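Beta-Ala-His dipeptidase (Homo sapiens, PDB 3DLJ) hydrolyses Xaa-His dipeptides, above all carnosine and anserine, as a secreted metallopeptidase that uses two zinc ions per subunit. Local coordinates at residues T142-P147 / S205-W209; W320-S324 / I353-M359; L165-I169 / F478-A482. One frame throughout, in Å; residues are numbered along the deposited sequence.

Contacts 1 and 3 both belong to the α/β part of the chain built on the six-stranded sheet, whereas contact 2 lies on the five-stranded sheet. Contact 1 is buried, its centre about 8 Å from that of the chain, and is polar: carboxylates, an amide and two zinc ions. Contact 2, also buried, mixes one backbone hydrogen bond with proline, valine and methionine packing. Contact 3 is partly buried, its centre about 26 Å from that of the chain, and is held by apolar packing without a hydrogen bond. Helix 141-160 supplies a segment of contact 1, runs on toward strand 168-174 of contact 3, and there touches L165, I169 and F478.

Contact 1 (T142-P147 / S205-W209); sequences TDNKGP and SDNLW. With ZN (zinc ion), chain D; ZN (zinc ion), chain C.
D143 and D206 meet at the two-zinc centre of this M20 metallopeptidase, where D143 is the bridging ligand. Its OD1 binds the zinc of chain D at 2.0 Å and its OD2 binds the zinc of chain C at 2.2 Å, so that one carboxylate spans two ions lying 3.5 Å apart. D206 joins the first of these zincs through OD2, and H110 completes that site; E178 and H456 complete the other. The carboxylates of D143 and D206 come together with planes 55° apart. The 3.0 Å between D143 OD1 and D206 OD1 separates two acceptors and is no hydrogen bond; the pair is drawn together at the shared metal.

The site is laid out on the α/β fold: D206 follows strand 201-204, and H110 ends the neighbouring parallel strand 104-110, while D143 lies where the chain leads into the regular turns of helix 141-160. The peptide bond between D143 and N144 is cis, as in related co-catalytic zinc peptidases, and D143 N is held by E460.

N144 serves as a second-shell support. With CG anti to the backbone N (chi1 -164°), its amide is carried across the carboxylate of D206 and stacks on it, CG to CG 3.6 Å. ND2 donates a nearly straight bond of 2.9 Å to S205 O, which lies in the plane of the amide, and a weak one to T142 O. On the amide's other arm, water 1 donates to N144 OD1 and accepts from S205 N. The amide is thus tied to S205 O directly and to S205 N through the water, which should fix its rotation beside the metal ligand. Next to this bond, P147 CB packs against S205 O at 3.2 Å, and S205 OG turns to I446 O.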
loop_
_atom_site.group_PDB
_atom_site.type_symbol
_atom_site.label_atom_id
_atom_site.label_comp_id
_atom_site.label_asym_id
_atom_site.label_seq_id
_atom_site.Cartn_x
_atom_site.Cartn_y
_atom_site.Cartn_z
ATOM N N THR A 142 1.274 -8.727 6.261
ATOM C CA THR A 142 1.277 -8.580 4.796
ATOM C C THR A 142 1.871 -7.200 4.366
ATOM O O THR A 142 2.542 -7.103 3.345
ATOM C CB THR A 142 -0.144 -8.786 4.190
ATOM O OG1 THR A 142 -0.035 -9.417 2.906
ATOM C CG2 THR A 142 -0.883 -7.467 4.015
ATOM N N ASP A 143 1.639 -6.165 5.164
ATOM C CA ASP A 143 1.996 -4.767 4.812
ATOM C C ASP A 143 2.947 -4.092 5.850
ATOM O O ASP A 143 2.476 -3.402 6.750
ATOM C CB ASP A 143 0.687 -3.970 4.683
ATOM C CG ASP A 143 0.874 -2.567 4.114
ATOM O OD1 ASP A 143 1.968 -2.231 3.596
ATOM O OD2 ASP A 143 -0.113 -1.789 4.185
ATOM N N ASN A 144 4.270 -4.249 5.742
ATOM C CA ASN A 144 4.968 -4.958 4.664
ATOM C C ASN A 144 6.108 -5.881 5.154
ATOM O O ASN A 144 7.058 -6.123 4.420
ATOM C CB ASN A 144 5.527 -3.914 3.691
ATOM C CG ASN A 144 5.934 -4.499 2.357
ATOM O OD1 ASN A 144 6.974 -4.126 1.803
ATOM N ND2 ASN A 144 5.120 -5.409 1.824
ATOM N N LYS A 145 6.020 -6.406 6.379
ATOM C CA LYS A 145 7.136 -7.173 6.987
ATOM C C LYS A 145 7.217 -8.594 6.420
ATOM O O LYS A 145 8.314 -9.096 6.149
ATOM C CB LYS A 145 7.029 -7.171 8.523
ATOM C CG LYS A 145 7.343 -5.790 9.146
ATOM C CD LYS A 145 6.830 -5.617 10.577
ATOM C CE LYS A 145 7.338 -4.309 11.159
ATOM N NZ LYS A 145 6.849 -4.057 12.558
ATOM N N GLY A 146 6.060 -9.220 6.204
ATOM C CA GLY A 146 5.986 -10.539 5.547
ATOM C C GLY A 146 6.734 -10.616 4.216
ATOM O O GLY A 146 7.635 -11.437 4.061
ATOM N N PRO A 147 6.329 -9.801 3.220
ATOM C CA PRO A 147 7.034 -9.817 1.935
ATOM C C PRO A 147 8.492 -9.309 1.961
ATOM O O PRO A 147 9.314 -9.788 1.184
ATOM C CB PRO A 147 6.129 -8.950 1.021
ATOM C CG PRO A 147 4.811 -8.950 1.660
ATOM C CD PRO A 147 5.136 -8.932 3.159
ATOM N N SER A 205 7.029 -5.674 -3.599
ATOM C CA SER A 205 6.079 -6.698 -3.232
ATOM C C SER A 205 5.206 -6.168 -2.095
ATOM O O SER A 205 5.451 -6.446 -0.915
ATOM C CB SER A 205 6.824 -7.976 -2.809
ATOM O OG SER A 205 5.941 -9.079 -2.644
ATOM N N ASP A 206 4.180 -5.402 -2.436
ATOM C CA ASP A 206 3.354 -4.795 -1.405
ATOM C C ASP A 206 1.937 -4.634 -1.897
ATOM O O ASP A 206 1.371 -3.537 -1.904
ATOM C CB ASP A 206 3.947 -3.450 -0.984
ATOM C CG ASP A 206 3.373 -2.934 0.349
ATOM O OD1 ASP A 206 2.597 -3.678 1.014
ATOM O OD2 ASP A 206 3.690 -1.764 0.708
ATOM N N ASN A 207 1.362 -5.747 -2.325
ATOM C CA ASN A 207 0.031 -5.754 -2.922
ATOM C C ASN A 207 -0.530 -7.157 -2.942
ATOM O O ASN A 207 0.179 -8.115 -2.607
ATOM C CB ASN A 207 0.019 -5.092 -4.309
ATOM C CG ASN A 207 1.088 -5.624 -5.239
ATOM O OD1 ASN A 207 2.304 -5.541 -4.977
ATOM N ND2 ASN A 207 0.639 -6.131 -6.366
ATOM N N LEU A 208 -1.810 -7.270 -3.282
ATOM C CA LEU A 208 -2.552 -8.496 -3.090
ATOM C C LEU A 208 -3.016 -9.148 -4.401
ATOM O O LEU A 208 -3.203 -8.471 -5.418
ATOM C CB LEU A 208 -3.773 -8.209 -2.213
ATOM C CG LEU A 208 -3.583 -7.397 -0.927
ATOM C CD1 LEU A 208 -4.896 -7.327 -0.196
ATOM C CD2 LEU A 208 -2.481 -7.959 -0.035
ATOM N N TRP A 209 -3.208 -10.466 -4.352
ATOM C CA TRP A 209 -3.895 -11.191 -5.422
ATOM C C TRP A 209 -5.371 -10.820 -5.363
ATOM O O TRP A 209 -5.796 -10.138 -4.443
ATOM C CB TRP A 209 -3.740 -12.707 -5.291
ATOM C CG TRP A 209 -2.327 -13.232 -5.195
ATOM C CD1 TRP A 209 -1.177 -12.623 -5.614
ATOM C CD2 TRP A 209 -1.931 -14.484 -4.635
ATOM N NE1 TRP A 209 -0.087 -13.419 -5.338
ATOM C CE2 TRP A 209 -0.522 -14.565 -4.734
ATOM C CE3 TRP A 209 -2.632 -15.544 -4.039
ATOM C CZ2 TRP A 209 0.203 -15.669 -4.275
ATOM C CZ3 TRP A 209 -1.906 -16.654 -3.581
ATOM C CH2 TRP A 209 -0.499 -16.703 -3.703
HETATM ZN ZN ZN D . 3.002 -1.176 2.316
HETATM ZN ZN ZN C . 0.294 0.316 3.894
HETATM O O HOH W 1 7.903 -4.097 -1.126
#

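Contact 2 (W320-S324 / I353-M359)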
loop_
_atom_site.group_PDB
_atom_site.type_symbol
_atom_site.label_atom_id
_atom_site.label_comp_id
_atom_site.label_asym_id
_atom_site.label_seq_id
_atom_site.Cartn_x
_atom_site.Cartn_y
_atom_site.Cartn_z
ATOM N N TRP A 320 -10.300 -1.030 -11.172
ATOM C CA TRP A 320 -9.043 -0.787 -11.871
ATOM C C TRP A 320 -9.013 0.405 -12.820
ATOM O O TRP A 320 -7.972 1.032 -12.988
ATOM C CB TRP A 320 -8.608 -2.031 -12.645
ATOM C CG TRP A 320 -8.353 -3.259 -11.811
ATOM C CD1 TRP A 320 -8.230 -3.338 -10.436
ATOM C CD2 TRP A 320 -8.154 -4.584 -12.305
ATOM N NE1 TRP A 320 -7.992 -4.628 -10.058
ATOM C CE2 TRP A 320 -7.942 -5.419 -11.184
ATOM C CE3 TRP A 320 -8.134 -5.153 -13.602
ATOM C CZ2 TRP A 320 -7.712 -6.792 -11.311
ATOM C CZ3 TRP A 320 -7.915 -6.514 -13.730
ATOM C CH2 TRP A 320 -7.707 -7.321 -12.586
ATOM N N ARG A 321 -10.140 0.690 -13.453
ATOM C CA ARG A 321 -10.144 1.610 -14.598
ATOM C C ARG A 321 -11.286 2.639 -14.602
ATOM O O ARG A 321 -11.404 3.455 -15.521
ATOM C CB ARG A 321 -10.045 0.825 -15.927
ATOM C CG ARG A 321 -11.243 -0.066 -16.279
ATOM C CD ARG A 321 -12.337 0.730 -17.025
ATOM N NE ARG A 321 -11.888 1.212 -18.336
ATOM C CZ ARG A 321 -12.313 2.334 -18.929
ATOM N NH1 ARG A 321 -13.188 3.134 -18.330
ATOM N NH2 ARG A 321 -11.854 2.675 -20.123
ATOM N N TYR A 322 -12.114 2.594 -13.561
ATOM C CA TYR A 322 -13.062 3.668 -13.288
ATOM C C TYR A 322 -12.671 4.391 -11.990
ATOM O O TYR A 322 -12.131 3.778 -11.076
ATOM C CB TYR A 322 -14.491 3.139 -13.199
ATOM C CG TYR A 322 -15.106 2.691 -14.514
ATOM C CD1 TYR A 322 -15.406 1.349 -14.732
ATOM C CD2 TYR A 322 -15.426 3.601 -15.519
ATOM C CE1 TYR A 322 -15.994 0.916 -15.900
ATOM C CE2 TYR A 322 -16.013 3.176 -16.691
ATOM C CZ TYR A 322 -16.290 1.824 -16.881
ATOM O OH TYR A 322 -16.882 1.365 -18.050
ATOM N N PRO A 323 -12.930 5.716 -11.909
ATOM C CA PRO A 323 -12.645 6.416 -10.663
ATOM C C PRO A 323 -13.631 5.985 -9.564
ATOM O O PRO A 323 -14.692 5.446 -9.856
ATOM C CB PRO A 323 -12.853 7.891 -11.046
ATOM C CG PRO A 323 -13.805 7.856 -12.146
ATOM C CD PRO A 323 -13.501 6.617 -12.926
ATOM N N SER A 324 -13.271 6.192 -8.307
ATOM C CA SER A 324 -14.144 5.820 -7.222
ATOM C C SER A 324 -14.012 6.873 -6.127
ATOM O O SER A 324 -12.951 7.513 -5.999
ATOM C CB SER A 324 -13.781 4.424 -6.696
ATOM O OG SER A 324 -12.569 4.450 -5.962
ATOM N N ILE A 353 -10.707 10.460 -4.042
ATOM C CA ILE A 353 -11.110 9.960 -5.328
ATOM C C ILE A 353 -9.906 9.253 -5.955
ATOM O O ILE A 353 -8.848 9.861 -6.183
ATOM C CB ILE A 353 -11.623 11.118 -6.245
ATOM C CG1 ILE A 353 -12.782 11.873 -5.565
ATOM C CG2 ILE A 353 -12.047 10.588 -7.601
ATOM C CD1 ILE A 353 -13.231 13.149 -6.285
ATOM N N ARG A 354 -10.081 7.976 -6.246
ATOM C CA ARG A 354 -9.097 7.211 -6.973
ATOM C C ARG A 354 -9.125 7.607 -8.424
ATOM O O ARG A 354 -10.193 7.753 -9.027
ATOM C CB ARG A 354 -9.356 5.724 -6.777
ATOM C CG ARG A 354 -9.287 5.305 -5.313
ATOM C CD ARG A 354 -7.839 5.151 -4.811
ATOM N NE ARG A 354 -7.781 4.827 -3.376
ATOM C CZ ARG A 354 -6.655 4.695 -2.663
ATOM N NH1 ARG A 354 -6.724 4.399 -1.369
ATOM N NH2 ARG A 354 -5.463 4.854 -3.241
ATOM N N LEU A 355 -7.945 7.828 -8.989
ATOM C CA LEU A 355 -7.862 8.375 -10.326
ATOM C C LEU A 355 -7.399 7.329 -11.322
ATOM O O LEU A 355 -6.628 6.442 -10.982
ATOM C CB LEU A 355 -6.957 9.595 -10.354
ATOM C CG LEU A 355 -7.161 10.656 -9.264
ATOM C CD1 LEU A 355 -6.166 11.809 -9.482
ATOM C CD2 LEU A 355 -8.558 11.195 -9.295
ATOM N N VAL A 356 -7.900 7.443 -12.549
ATOM C CA VAL A 356 -7.584 6.518 -13.622
ATOM C C VAL A 356 -7.241 7.331 -14.893
ATOM O O VAL A 356 -7.562 8.515 -14.980
ATOM C CB VAL A 356 -8.774 5.537 -13.902
ATOM C CG1 VAL A 356 -9.113 4.740 -12.654
ATOM C CG2 VAL A 356 -10.008 6.295 -14.420
ATOM N N PRO A 357 -6.546 6.711 -15.858
ATOM C CA PRO A 357 -6.360 7.342 -17.165
ATOM C C PRO A 357 -7.692 7.775 -17.796
ATOM O O PRO A 357 -8.650 7.001 -17.759
ATOM C CB PRO A 357 -5.711 6.235 -18.002
ATOM C CG PRO A 357 -5.082 5.317 -17.029
ATOM C CD PRO A 357 -5.840 5.414 -15.748
ATOM N N HIS A 358 -7.776 8.985 -18.358
ATOM C CA HIS A 358 -6.688 9.967 -18.394
ATOM C C HIS A 358 -6.926 11.196 -17.507
ATOM O O HIS A 358 -6.737 12.316 -17.956
ATOM C CB HIS A 358 -6.449 10.436 -19.835
ATOM C CG HIS A 358 -5.529 9.548 -20.604
ATOM N ND1 HIS A 358 -5.674 9.312 -21.955
ATOM C CD2 HIS A 358 -4.461 8.813 -20.201
ATOM C CE1 HIS A 358 -4.727 8.478 -22.356
ATOM N NE2 HIS A 358 -3.981 8.158 -21.310
ATOM N N MET A 359 -7.323 10.985 -16.252
ATOM C CA MET A 359 -7.693 12.104 -15.366
ATOM C C MET A 359 -6.514 13.008 -14.925
ATOM O O MET A 359 -5.473 12.528 -14.492
ATOM C CB MET A 359 -8.465 11.584 -14.135
ATOM C CG MET A 359 -9.725 10.756 -14.473
ATOM S SD MET A 359 -10.479 9.918 -13.055
ATOM C CE MET A 359 -11.361 11.295 -12.285
HETATM O O HOH W 2 -9.192 4.327 -17.288
#
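V356 points at the turn leaving helix 312-320 and straddles its backbone with two methyls. CG1 rests on Y322 O at 3.5 Å, while CG2, placed between the backbone N and the carbonyl carbon, reaches R321 O at 3.4 Å and also P323 CD. The pyrrolidine ring of P323 stands at about a right angle to V356 and likewise to M359, whose sulfur meets it from the CB side (P323 CB to M359 SD, 3.7 Å). That same SD accepts a weak but straight bond from V356 N, tying the methionine back over its own turn, in which the peptide before H358 is cis. Water 2 closes the far end of the contact by donating to both R321 O and P357 O. At the other end R354 N donates to S324 O at 2.9 Å, in the carbonyl plane, and S324 OG lies alongside R354 CG at 3.5 Å; the arginine bends at chi2 (-79°) and leads away toward T428, a weak partner. Strands 324-331 and 346-355 are antiparallel neighbours in the sheet beside the catalytic part, consistent with the lid or dimerisation domain of M20 peptidases.

Contact 3 (L165-I169 / F478-A482); sequences LPVNI and FLEMA
L165, P166, V167 and I169, on the loop entering strand 168-174 and its first residues, pack apolar groups against F478, L479, M481 and A482 of the final helix, 464-482. The contact sets this C-terminal helix of the α/β fold onto the connection into its six-stranded sheet: strands 104-110 and 168-174 run parallel as neighbours there, with helix 141-160 on the connection between them, and the last turns of helix 464-482 lie beside that helix. No hydrogen bond crosses between the segments, and the contact lies away from the zinc site.

P166 is the piece that fits against the helix surface. Its ring is set over three residues of one turn: CB approaches F478 O at 3.4 Å and A482 CB at 3.5 Å, and CG touches L479 CD1 at 3.7 Å, the leucine crossing the ring at about a right angle. L479 reaches the proline because its CG is anti to the backbone N (chi1 -168°), although its CB points away overall from segment 165-169. Next along, V167 presses CG1 onto the helix backbone, 3.5 Å from A482 N, and the same methyl also meets M481 CB. V167 and M481 both touch V105 of strand 104-110, which ties helix and loop to the sheet at one residue.

F478 carries the deeper half of the contact. L165 lies side by side with it, pointing the same way, and brings CD2 obliquely to F478 CD1 at 3.7 Å. W151 of helix 141-160 meets the phenyl ring edge-to-face, and V155 of that helix touches the F478 side chain. From the strand comes I169, crossing the phenylalanine at about a right angle: its CD1 sits over one face of the F478 ring, 3.8 Å from the centroid and 14° off the ring normal, in a CH-pi contact.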
loop_
_atom_site.group_PDB
_atom_site.type_symbol
_atom_site.label_atom_id
_atom_site.label_comp_id
_atom_site.label_asym_id
_atom_site.label_seq_id
_atom_site.Cartn_x
_atom_site.Cartn_y
_atom_site.Cartn_z
ATOM N N LEU A 165 24.346 -16.690 -5.767
ATOM C CA LEU A 165 23.149 -15.950 -6.149
ATOM C C LEU A 165 23.284 -15.550 -7.627
ATOM O O LEU A 165 24.300 -14.987 -8.029
ATOM C CB LEU A 165 22.967 -14.711 -5.255
ATOM C CG LEU A 165 22.283 -14.876 -3.879
ATOM C CD1 LEU A 165 22.825 -13.885 -2.868
ATOM C CD2 LEU A 165 20.759 -14.783 -3.950
ATOM N N PRO A 166 22.276 -15.874 -8.444
ATOM C CA PRO A 166 22.283 -15.617 -9.893
ATOM C C PRO A 166 22.460 -14.133 -10.313
ATOM O O PRO A 166 23.027 -13.845 -11.380
ATOM C CB PRO A 166 20.908 -16.129 -10.322
ATOM C CG PRO A 166 20.561 -17.177 -9.278
ATOM C CD PRO A 166 21.042 -16.564 -8.018
ATOM N N VAL A 167 21.961 -13.217 -9.486
ATOM C CA VAL A 167 22.066 -11.782 -9.734
ATOM C C VAL A 167 22.663 -11.092 -8.505
ATOM O O VAL A 167 22.575 -11.635 -7.395
ATOM C CB VAL A 167 20.682 -11.157 -10.062
ATOM C CG1 VAL A 167 20.192 -11.609 -11.431
ATOM C CG2 VAL A 167 19.639 -11.492 -8.976
ATOM N N ASN A 168 23.292 -9.926 -8.703
ATOM C CA ASN A 168 23.578 -9.027 -7.596
ATOM C C ASN A 168 22.233 -8.516 -7.061
ATOM O O ASN A 168 21.250 -8.411 -7.800
ATOM C CB ASN A 168 24.471 -7.846 -8.017
ATOM C CG ASN A 168 25.817 -8.280 -8.613
ATOM O OD1 ASN A 168 26.595 -9.025 -8.006
ATOM N ND2 ASN A 168 26.104 -7.776 -9.804
ATOM N N ILE A 169 22.170 -8.231 -5.769
ATOM C CA ILE A 169 20.933 -7.762 -5.172
ATOM C C ILE A 169 21.177 -6.507 -4.375
ATOM O O ILE A 169 22.071 -6.438 -3.527
ATOM C CB ILE A 169 20.266 -8.847 -4.284
ATOM C CG1 ILE A 169 19.890 -10.060 -5.154
ATOM C CG2 ILE A 169 19.026 -8.278 -3.561
ATOM C CD1 ILE A 169 19.214 -11.191 -4.389
ATOM N N PHE A 478 15.171 -14.762 -8.786
ATOM C CA PHE A 478 16.607 -14.437 -8.860
ATOM C C PHE A 478 17.219 -15.084 -10.097
ATOM O O PHE A 478 17.968 -14.443 -10.849
ATOM C CB PHE A 478 17.389 -14.919 -7.627
ATOM C CG PHE A 478 16.951 -14.301 -6.327
ATOM C CD1 PHE A 478 17.274 -14.921 -5.119
ATOM C CD2 PHE A 478 16.206 -13.136 -6.298
ATOM C CE1 PHE A 478 16.874 -14.383 -3.907
ATOM C CE2 PHE A 478 15.797 -12.595 -5.084
ATOM C CZ PHE A 478 16.134 -13.220 -3.887
ATOM N N LEU A 479 16.882 -16.360 -10.281
ATOM C CA LEU A 479 17.423 -17.185 -11.339
ATOM C C LEU A 479 16.917 -16.717 -12.711
ATOM O O LEU A 479 17.680 -16.668 -13.673
ATOM C CB LEU A 479 17.102 -18.659 -11.067
ATOM C CG LEU A 479 17.806 -19.738 -11.894
ATOM C CD1 LEU A 479 19.320 -19.751 -11.663
ATOM C CD2 LEU A 479 17.212 -21.120 -11.574
ATOM N N GLU A 480 15.649 -16.329 -12.781
ATOM C CA GLU A 480 15.060 -15.859 -14.032
ATOM C C GLU A 480 15.630 -14.519 -14.509
ATOM O O GLU A 480 15.857 -14.325 -15.699
ATOM C CB GLU A 480 13.535 -15.808 -13.916
ATOM C CG GLU A 480 12.878 -17.186 -13.827
ATOM C CD GLU A 480 12.905 -17.946 -15.146
ATOM O OE1 GLU A 480 13.313 -17.377 -16.190
ATOM O OE2 GLU A 480 12.501 -19.128 -15.140
ATOM N N MET A 481 15.859 -13.600 -13.577
ATOM C CA MET A 481 16.519 -12.327 -13.889
ATOM C C MET A 481 17.944 -12.505 -14.450
ATOM O O MET A 481 18.375 -11.736 -15.311
ATOM C CB MET A 481 16.540 -11.397 -12.671
ATOM C CG MET A 481 15.198 -10.748 -12.315
ATOM S SD MET A 481 14.368 -9.750 -13.592
ATOM C CE MET A 481 15.717 -8.872 -14.415
ATOM N N ALA A 482 18.663 -13.522 -13.973
ATOM C CA ALA A 482 20.003 -13.804 -14.471
ATOM C C ALA A 482 19.964 -14.293 -15.912
ATOM O O ALA A 482 20.954 -14.157 -16.643
ATOM C CB ALA A 482 20.704 -14.826 -13.589
#